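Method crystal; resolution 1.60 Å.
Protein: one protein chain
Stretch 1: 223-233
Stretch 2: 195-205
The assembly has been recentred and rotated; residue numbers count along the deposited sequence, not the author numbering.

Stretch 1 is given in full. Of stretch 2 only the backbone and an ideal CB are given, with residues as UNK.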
ATOM      1  N   CYS C 223      -2.428 -19.776  30.704  1.00 18.18           N
ATOM      2  CA  CYS C 223      -3.805 -19.316  30.869  1.00 19.03           C
ATOM      3  C   CYS C 223      -4.685 -19.669  29.676  1.00 19.40           C
ATOM      4  O   CYS C 223      -4.202 -19.823  28.552  1.00 18.45           O
ATOM      5  CB  CYS C 223      -3.844 -17.793  31.051  1.00 18.72           C
ATOM      6  SG  CYS C 223      -2.845 -17.124  32.396  1.00 20.49           S
ATOM      7  N   GLN C 224      -5.981 -19.807  29.932  1.00 19.93           N
ATOM      8  CA  GLN C 224      -6.935 -20.078  28.865  1.00 21.11           C
ATOM      9  C   GLN C 224      -7.371 -18.676  28.465  1.00 21.00           C
ATOM     10  O   GLN C 224      -7.920 -17.937  29.283  1.00 20.42           O
ATOM     11  CB  GLN C 224      -8.133 -20.874  29.392  1.00 22.45           C
ATOM     12  CG  GLN C 224      -9.259 -21.059  28.377  1.00 25.82           C
ATOM     13  CD  GLN C 224      -8.794 -21.712  27.088  1.00 29.14           C
ATOM     14  OE1 GLN C 224      -8.141 -22.755  27.108  1.00 32.65           O
ATOM     15  NE2 GLN C 224      -9.140 -21.106  25.959  1.00 28.93           N
ATOM     16  N   VAL C 225      -7.115 -18.301  27.217  1.00 19.82           N
ATOM     17  CA  VAL C 225      -7.458 -16.962  26.757  1.00 19.86           C
ATOM     18  C   VAL C 225      -8.414 -16.983  25.574  1.00 18.91           C
ATOM     19  O   VAL C 225      -8.129 -17.597  24.547  1.00 20.35           O
ATOM     20  CB  VAL C 225      -6.182 -16.186  26.355  1.00 17.97           C
ATOM     21  CG1 VAL C 225      -6.484 -14.702  26.246  1.00 18.64           C
ATOM     22  CG2 VAL C 225      -5.079 -16.445  27.375  1.00 18.40           C
ATOM     23  N   ASP C 226      -9.549 -16.305  25.725  1.00 19.96           N
ATOM     24  CA  ASP C 226     -10.544 -16.245  24.662  1.00 20.17           C
ATOM     25  C   ASP C 226     -10.661 -14.835  24.098  1.00 19.10           C
ATOM     26  O   ASP C 226     -10.473 -13.853  24.809  1.00 18.97           O
ATOM     27  CB  ASP C 226     -11.912 -16.703  25.179  1.00 22.39           C
ATOM     28  CG  ASP C 226     -11.890 -18.124  25.711  1.00 25.47           C
ATOM     29  OD1 ASP C 226     -11.346 -19.010  25.021  1.00 28.79           O
ATOM     30  OD2 ASP C 226     -12.424 -18.355  26.817  1.00 29.99           O
ATOM     31  N   ALA C 227     -10.980 -14.749  22.812  1.00 19.19           N
ATOM     32  CA  ALA C 227     -11.129 -13.467  22.137  1.00 19.94           C
ATOM     33  C   ALA C 227     -12.503 -13.406  21.486  1.00 19.38           C
ATOM     34  O   ALA C 227     -12.894 -14.324  20.763  1.00 19.66           O
ATOM     35  CB  ALA C 227     -10.036 -13.302  21.084  1.00 20.45           C
ATOM     36  N   VAL C 228     -13.234 -12.326  21.746  1.00 20.27           N
ATOM     37  CA  VAL C 228     -14.567 -12.163  21.177  1.00 21.57           C
ATOM     38  C   VAL C 228     -14.771 -10.780  20.571  1.00 22.38           C
ATOM     39  O   VAL C 228     -14.069  -9.826  20.909  1.00 23.27           O
ATOM     40  CB  VAL C 228     -15.665 -12.382  22.238  1.00 20.48           C
ATOM     41  CG1 VAL C 228     -15.514 -13.763  22.866  1.00 22.66           C
ATOM     42  CG2 VAL C 228     -15.587 -11.293  23.302  1.00 20.25           C
ATOM     43  N   CYS C 229     -15.749 -10.693  19.676  1.00 24.01           N
ATOM     44  CA  CYS C 229     -16.106  -9.449  19.005  1.00 25.42           C
ATOM     45  C   CYS C 229     -17.582  -9.536  18.641  1.00 26.70           C
ATOM     46  O   CYS C 229     -18.048 -10.566  18.162  1.00 25.70           O
ATOM     47  CB  CYS C 229     -15.275  -9.263  17.731  1.00 25.21           C
ATOM     48  SG  CYS C 229     -15.781  -7.857  16.697  1.00 28.86           S
ATOM     49  N   PRO C 230     -18.342  -8.458  18.880  1.00 27.64           N
ATOM     50  CA  PRO C 230     -19.770  -8.474  18.550  1.00 29.47           C
ATOM     51  C   PRO C 230     -20.002  -8.808  17.078  1.00 30.85           C
ATOM     52  O   PRO C 230     -19.174  -8.494  16.222  1.00 31.78           O
ATOM     53  CB  PRO C 230     -20.215  -7.058  18.899  1.00 28.41           C
ATOM     54  CG  PRO C 230     -19.325  -6.710  20.048  1.00 29.46           C
ATOM     55  CD  PRO C 230     -17.979  -7.214  19.579  1.00 27.88           C
ATOM     56  N   GLU C 231     -21.131  -9.451  16.794  1.00 32.83           N
ATOM     57  CA  GLU C 231     -21.495  -9.823  15.430  1.00 34.93           C
ATOM     58  C   GLU C 231     -20.571 -10.850  14.787  1.00 34.29           C
ATOM     59  O   GLU C 231     -20.805 -11.268  13.653  1.00 34.71           O
ATOM     60  CB  GLU C 231     -21.565  -8.579  14.540  1.00 37.90           C
ATOM     61  CG  GLU C 231     -22.662  -7.601  14.927  1.00 42.22           C
ATOM     62  CD  GLU C 231     -22.697  -6.380  14.026  1.00 45.26           C
ATOM     63  OE1 GLU C 231     -22.879  -6.547  12.801  1.00 47.50           O
ATOM     64  OE2 GLU C 231     -22.541  -5.253  14.545  1.00 47.24           O
ATOM     65  N   LYS C 232     -19.520 -11.252  15.495  1.00 33.55           N
ATOM     66  CA  LYS C 232     -18.603 -12.248  14.954  1.00 32.34           C
ATOM     67  C   LYS C 232     -18.495 -13.470  15.857  1.00 32.14           C
ATOM     68  O   LYS C 232     -18.705 -13.387  17.069  1.00 31.58           O
ATOM     69  CB  LYS C 232     -17.221 -11.632  14.712  1.00 32.08           C
ATOM     70  CG  LYS C 232     -17.220 -10.615  13.578  1.00 30.56           C
ATOM     71  CD  LYS C 232     -15.819 -10.162  13.207  1.00 31.42           C
ATOM     72  CE  LYS C 232     -15.857  -9.201  12.030  1.00 32.18           C
ATOM     73  NZ  LYS C 232     -14.495  -8.772  11.607  1.00 31.33           N
ATOM     74  N   LYS C 233     -18.173 -14.610  15.257  1.00 32.85           N
ATOM     75  CA  LYS C 233     -18.068 -15.856  16.003  1.00 33.49           C
ATOM     76  C   LYS C 233     -16.668 -16.448  15.903  1.00 33.03           C
ATOM     77  O   LYS C 233     -15.818 -15.941  15.169  1.00 31.98           O
ATOM     78  CB  LYS C 233     -19.086 -16.862  15.460  1.00 35.89           C
ATOM     79  CG  LYS C 233     -20.454 -16.259  15.144  1.00 37.66           C
ATOM     80  CD  LYS C 233     -21.124 -15.685  16.383  1.00 39.61           C
ATOM     81  CE  LYS C 233     -22.445 -15.013  16.031  1.00 40.91           C
ATOM     82  NZ  LYS C 233     -23.396 -15.948  15.366  1.00 41.89           N
ATOM     83  N   UNK C 195      -3.486 -20.941  36.314  1.00 27.02           N
ATOM     84  CA  UNK C 195      -4.771 -21.563  36.015  1.00 28.14           C
ATOM     85  C   UNK C 195      -5.847 -20.480  36.056  1.00 27.65           C
ATOM     86  O   UNK C 195      -6.622 -20.391  37.008  1.00 27.22           O
ATOM     87  CB  UNK C 195      -5.085 -22.692  36.999  1.00 28.14           C
ATOM     88  N   UNK C 196      -5.880 -19.655  35.014  1.00 25.10           N
ATOM     89  CA  UNK C 196      -6.840 -18.562  34.927  1.00 25.18           C
ATOM     90  C   UNK C 196      -7.481 -18.487  33.546  1.00 24.75           C
ATOM     91  O   UNK C 196      -6.907 -18.940  32.556  1.00 25.67           O
ATOM     92  CB  UNK C 196      -6.159 -17.233  35.260  1.00 25.18           C
ATOM     93  N   UNK C 197      -8.679 -17.914  33.489  1.00 25.12           N
ATOM     94  CA  UNK C 197      -9.399 -17.742  32.233  1.00 23.87           C
ATOM     95  C   UNK C 197      -9.472 -16.242  31.964  1.00 23.16           C
ATOM     96  O   UNK C 197      -9.947 -15.476  32.806  1.00 21.10           O
ATOM     97  CB  UNK C 197     -10.791 -18.374  32.285  1.00 23.87           C
ATOM     98  N   UNK C 198      -8.998 -15.828  30.794  1.00 21.54           N
ATOM     99  CA  UNK C 198      -8.983 -14.415  30.434  1.00 21.94           C
ATOM    100  C   UNK C 198      -9.802 -14.137  29.177  1.00 21.42           C
ATOM    101  O   UNK C 198      -9.725 -14.883  28.200  1.00 21.57           O
ATOM    102  CB  UNK C 198      -7.542 -13.941  30.231  1.00 21.94           C
ATOM    103  N   UNK C 199     -10.587 -13.061  29.211  1.00 20.55           N
ATOM    104  CA  UNK C 199     -11.413 -12.666  28.072  1.00 19.39           C
ATOM    105  C   UNK C 199     -10.880 -11.388  27.432  1.00 17.91           C
ATOM    106  O   UNK C 199     -10.598 -10.411  28.121  1.00 18.50           O
ATOM    107  CB  UNK C 199     -12.867 -12.471  28.508  1.00 19.39           C
ATOM    108  N   UNK C 200     -10.745 -11.405  26.109  1.00 17.76           N
ATOM    109  CA  UNK C 200     -10.260 -10.249  25.359  1.00 16.96           C
ATOM    110  C   UNK C 200     -11.392  -9.640  24.547  1.00 17.46           C
ATOM    111  O   UNK C 200     -12.036 -10.337  23.765  1.00 18.42           O
ATOM    112  CB  UNK C 200      -9.099 -10.643  24.443  1.00 16.96           C
ATOM    113  N   UNK C 201     -11.639  -8.347  24.736  1.00 17.39           N
ATOM    114  CA  UNK C 201     -12.679  -7.655  23.981  1.00 18.15           C
ATOM    115  C   UNK C 201     -12.022  -7.112  22.718  1.00 18.28           C
ATOM    116  O   UNK C 201     -11.312  -6.106  22.761  1.00 19.45           O
ATOM    117  CB  UNK C 201     -13.332  -6.540  24.800  1.00 18.15           C
ATOM    118  N   UNK C 202     -12.260  -7.789  21.601  1.00 18.49           N
ATOM    119  CA  UNK C 202     -11.670  -7.412  20.325  1.00 18.35           C
ATOM    120  C   UNK C 202     -12.643  -6.737  19.368  1.00 18.95           C
ATOM    121  O   UNK C 202     -13.848  -6.673  19.621  1.00 19.31           O
ATOM    122  CB  UNK C 202     -11.082  -8.654  19.651  1.00 18.35           C
ATOM    123  N   UNK C 203     -12.098  -6.241  18.261  1.00 17.19           N
ATOM    124  CA  UNK C 203     -12.904  -5.580  17.254  1.00 17.32           C
ATOM    125  C   UNK C 203     -12.060  -5.234  16.044  1.00 17.83           C
ATOM    126  O   UNK C 203     -10.833  -5.315  16.097  1.00 16.55           O
ATOM    127  CB  UNK C 203     -13.559  -4.321  17.827  1.00 17.32           C
ATOM    128  N   UNK C 204     -12.703  -4.844  14.950  1.00 16.18           N
ATOM    129  CA  UNK C 204     -11.961  -4.496  13.751  1.00 18.41           C
ATOM    130  C   UNK C 204     -11.018  -3.326  13.981  1.00 17.61           C
ATOM    131  O   UNK C 204     -11.373  -2.327  14.612  1.00 18.00           O
ATOM    132  CB  UNK C 204     -12.929  -4.167  12.613  1.00 18.41           C
ATOM    133  N   UNK C 205      -9.805  -3.480  13.464  1.00 17.13           N
ATOM    134  CA  UNK C 205      -8.768  -2.470  13.543  1.00 16.94           C
ATOM    135  C   UNK C 205      -8.196  -2.176  14.921  1.00 16.43           C
ATOM    136  O   UNK C 205      -7.752  -1.064  15.195  1.00 16.06           O
ATOM    137  CB  UNK C 205      -9.321  -1.166  12.965  1.00 16.94           C
TER

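The two backbones run side by side as parallel strands. Stretch 1 lends N and O of Q224, D226 and V228 to a ladder of hydrogen bonds, so the backbone at 196, 198, 200 and 202 is engaged whatever the side chain, proline excepted where an N-H is given.

Position 195 has nothing of stretch 1 near its ideal CB; many residues would do, and N195 makes no contact.

At 196 the CB points sideways, 4.4 Å from C223 SG. Many side chains would suit, particularly flexible ones that can lead off from the sulfur. K196 leads its amine away, while K196 O accepts from Q224 N (2.9 Å).

Position 197 shares a face with Q224 and D226. The carboxylate favours a long cationic or polar chain. R197 fits: its NH1 lies 3.5 Å from Q224 CG, and its NH2 forms a long salt bridge with D226 OD2 (3.6 Å). That oxygen lies well out of the guanidinium plane, so the attraction is of charges alone.

The CB at 198 turns to the face of V225, 4.2 Å from V225 CG1, with C223 CB also near. Apolar neighbours suit valine, isoleucine or leucine. I198 packs its CG1 4.3 Å from C223 CB.

At 199 the CB is back on the D226 face, but V228 lies further along, so a chain long enough to reach its methyls would suit. L199 brings CD1 to 3.8 Å from V228 CG2.

Position 200 projects on the face of V225 and A227. V225 CG1, 5.2 Å from the ideal CB, is an apolar target; a large aliphatic or aromatic group could reach it. F200 does, with CE1 3.5 Å from V225 CG1 and its CB 4.3 Å from A227 CB.

At 201 V228 again offers methyls: aliphatic residues fit. L201 touches lightly, CD2 to V228 CG2 at 4.3 Å.

The CB at 202 points toward stretch 1, 3.4 Å from V228 O and 5.0 Å from A227 CB, which favours a compact side chain. C202 sets SG 3.8 Å from A227 CB, while its N donates to V228 O (2.8 Å).

At 203 an ideal CB would sit 4.3 Å from C229 SG; small residues suit. G203 has its CA 3.7 Å from that sulfur.

Position 204 has K232 NZ 5.0 Å from its CB, inviting an acid. D204 answers with OD1 2.7 Å from K232 NZ, a hydrogen-bonded salt bridge.

Position 205, with positive phi, is out of reach; glycine or asparagine would be usual, but Y205 occupies it.

Stretch 2 195-205: NKRILFLCGDY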
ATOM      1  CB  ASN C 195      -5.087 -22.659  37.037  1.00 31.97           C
ATOM      2  CG  ASN C 195      -6.384 -23.381  36.730  1.00 33.86           C
ATOM      3  OD1 ASN C 195      -6.630 -23.773  35.588  1.00 37.05           O
ATOM      4  ND2 ASN C 195      -7.217 -23.570  37.748  1.00 37.86           N
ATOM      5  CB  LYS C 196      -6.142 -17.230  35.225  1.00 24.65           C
ATOM      6  CG  LYS C 196      -5.459 -17.150  36.581  1.00 25.35           C
ATOM      7  CD  LYS C 196      -6.463 -17.209  37.724  1.00 28.23           C
ATOM      8  CE  LYS C 196      -5.785 -16.981  39.067  1.00 30.99           C
ATOM      9  NZ  LYS C 196      -4.721 -17.992  39.342  1.00 31.69           N
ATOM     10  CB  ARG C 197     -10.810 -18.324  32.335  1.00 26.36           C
ATOM     11  CG  ARG C 197     -10.848 -19.839  32.414  1.00 30.94           C
ATOM     12  CD  ARG C 197     -12.253 -20.338  32.715  1.00 32.38           C
ATOM     13  NE  ARG C 197     -13.224 -19.926  31.703  1.00 35.36           N
ATOM     14  CZ  ARG C 197     -13.227 -20.359  30.447  1.00 36.46           C
ATOM     15  NH1 ARG C 197     -12.307 -21.222  30.036  1.00 36.75           N
ATOM     16  NH2 ARG C 197     -14.156 -19.935  29.602  1.00 37.19           N
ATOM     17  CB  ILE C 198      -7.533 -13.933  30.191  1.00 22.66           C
ATOM     18  CG1 ILE C 198      -6.613 -14.465  31.294  1.00 24.33           C
ATOM     19  CG2 ILE C 198      -7.487 -12.414  30.141  1.00 22.18           C
ATOM     20  CD1 ILE C 198      -6.980 -14.013  32.687  1.00 27.76           C
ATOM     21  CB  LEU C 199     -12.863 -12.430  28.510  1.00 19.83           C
ATOM     22  CG  LEU C 199     -13.801 -11.905  27.417  1.00 20.73           C
ATOM     23  CD1 LEU C 199     -13.968 -12.960  26.339  1.00 20.08           C
ATOM     24  CD2 LEU C 199     -15.148 -11.545  28.016  1.00 21.28           C
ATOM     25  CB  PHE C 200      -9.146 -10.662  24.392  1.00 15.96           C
ATOM     26  CG  PHE C 200      -7.767 -10.572  24.970  1.00 17.19           C
ATOM     27  CD1 PHE C 200      -7.413 -11.316  26.091  1.00 16.41           C
ATOM     28  CD2 PHE C 200      -6.812  -9.749  24.381  1.00 15.99           C
ATOM     29  CE1 PHE C 200      -6.123 -11.244  26.615  1.00 17.93           C
ATOM     30  CE2 PHE C 200      -5.522  -9.669  24.895  1.00 16.06           C
ATOM     31  CZ  PHE C 200      -5.176 -10.418  26.015  1.00 17.90           C
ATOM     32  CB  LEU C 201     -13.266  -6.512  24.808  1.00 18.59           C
ATOM     33  CG  LEU C 201     -14.071  -6.950  26.033  1.00 20.64           C
ATOM     34  CD1 LEU C 201     -14.424  -5.747  26.890  1.00 22.04           C
ATOM     35  CD2 LEU C 201     -15.330  -7.672  25.565  1.00 23.20           C
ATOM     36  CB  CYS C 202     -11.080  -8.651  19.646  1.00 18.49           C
ATOM     37  SG  CYS C 202      -9.861  -9.541  20.652  1.00 20.04           S
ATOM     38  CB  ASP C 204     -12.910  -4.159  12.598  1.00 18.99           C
ATOM     39  CG  ASP C 204     -13.681  -5.366  12.105  1.00 21.99           C
ATOM     40  OD1 ASP C 204     -13.327  -6.499  12.496  1.00 20.74           O
ATOM     41  OD2 ASP C 204     -14.635  -5.180  11.318  1.00 24.24           O
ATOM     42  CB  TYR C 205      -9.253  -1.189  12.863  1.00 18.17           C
ATOM     43  CG  TYR C 205      -9.652  -1.452  11.430  1.00 18.52           C
ATOM     44  CD1 TYR C 205      -8.702  -1.828  10.478  1.00 20.71           C
ATOM     45  CD2 TYR C 205     -10.986  -1.390  11.038  1.00 18.95           C
ATOM     46  CE1 TYR C 205      -9.074  -2.139   9.175  1.00 21.56           C
ATOM     47  CE2 TYR C 205     -11.367  -1.698   9.740  1.00 21.69           C
ATOM     48  CZ  TYR C 205     -10.410  -2.071   8.815  1.00 21.65           C
ATOM     49  OH  TYR C 205     -10.792  -2.377   7.531  1.00 23.01           O
TER
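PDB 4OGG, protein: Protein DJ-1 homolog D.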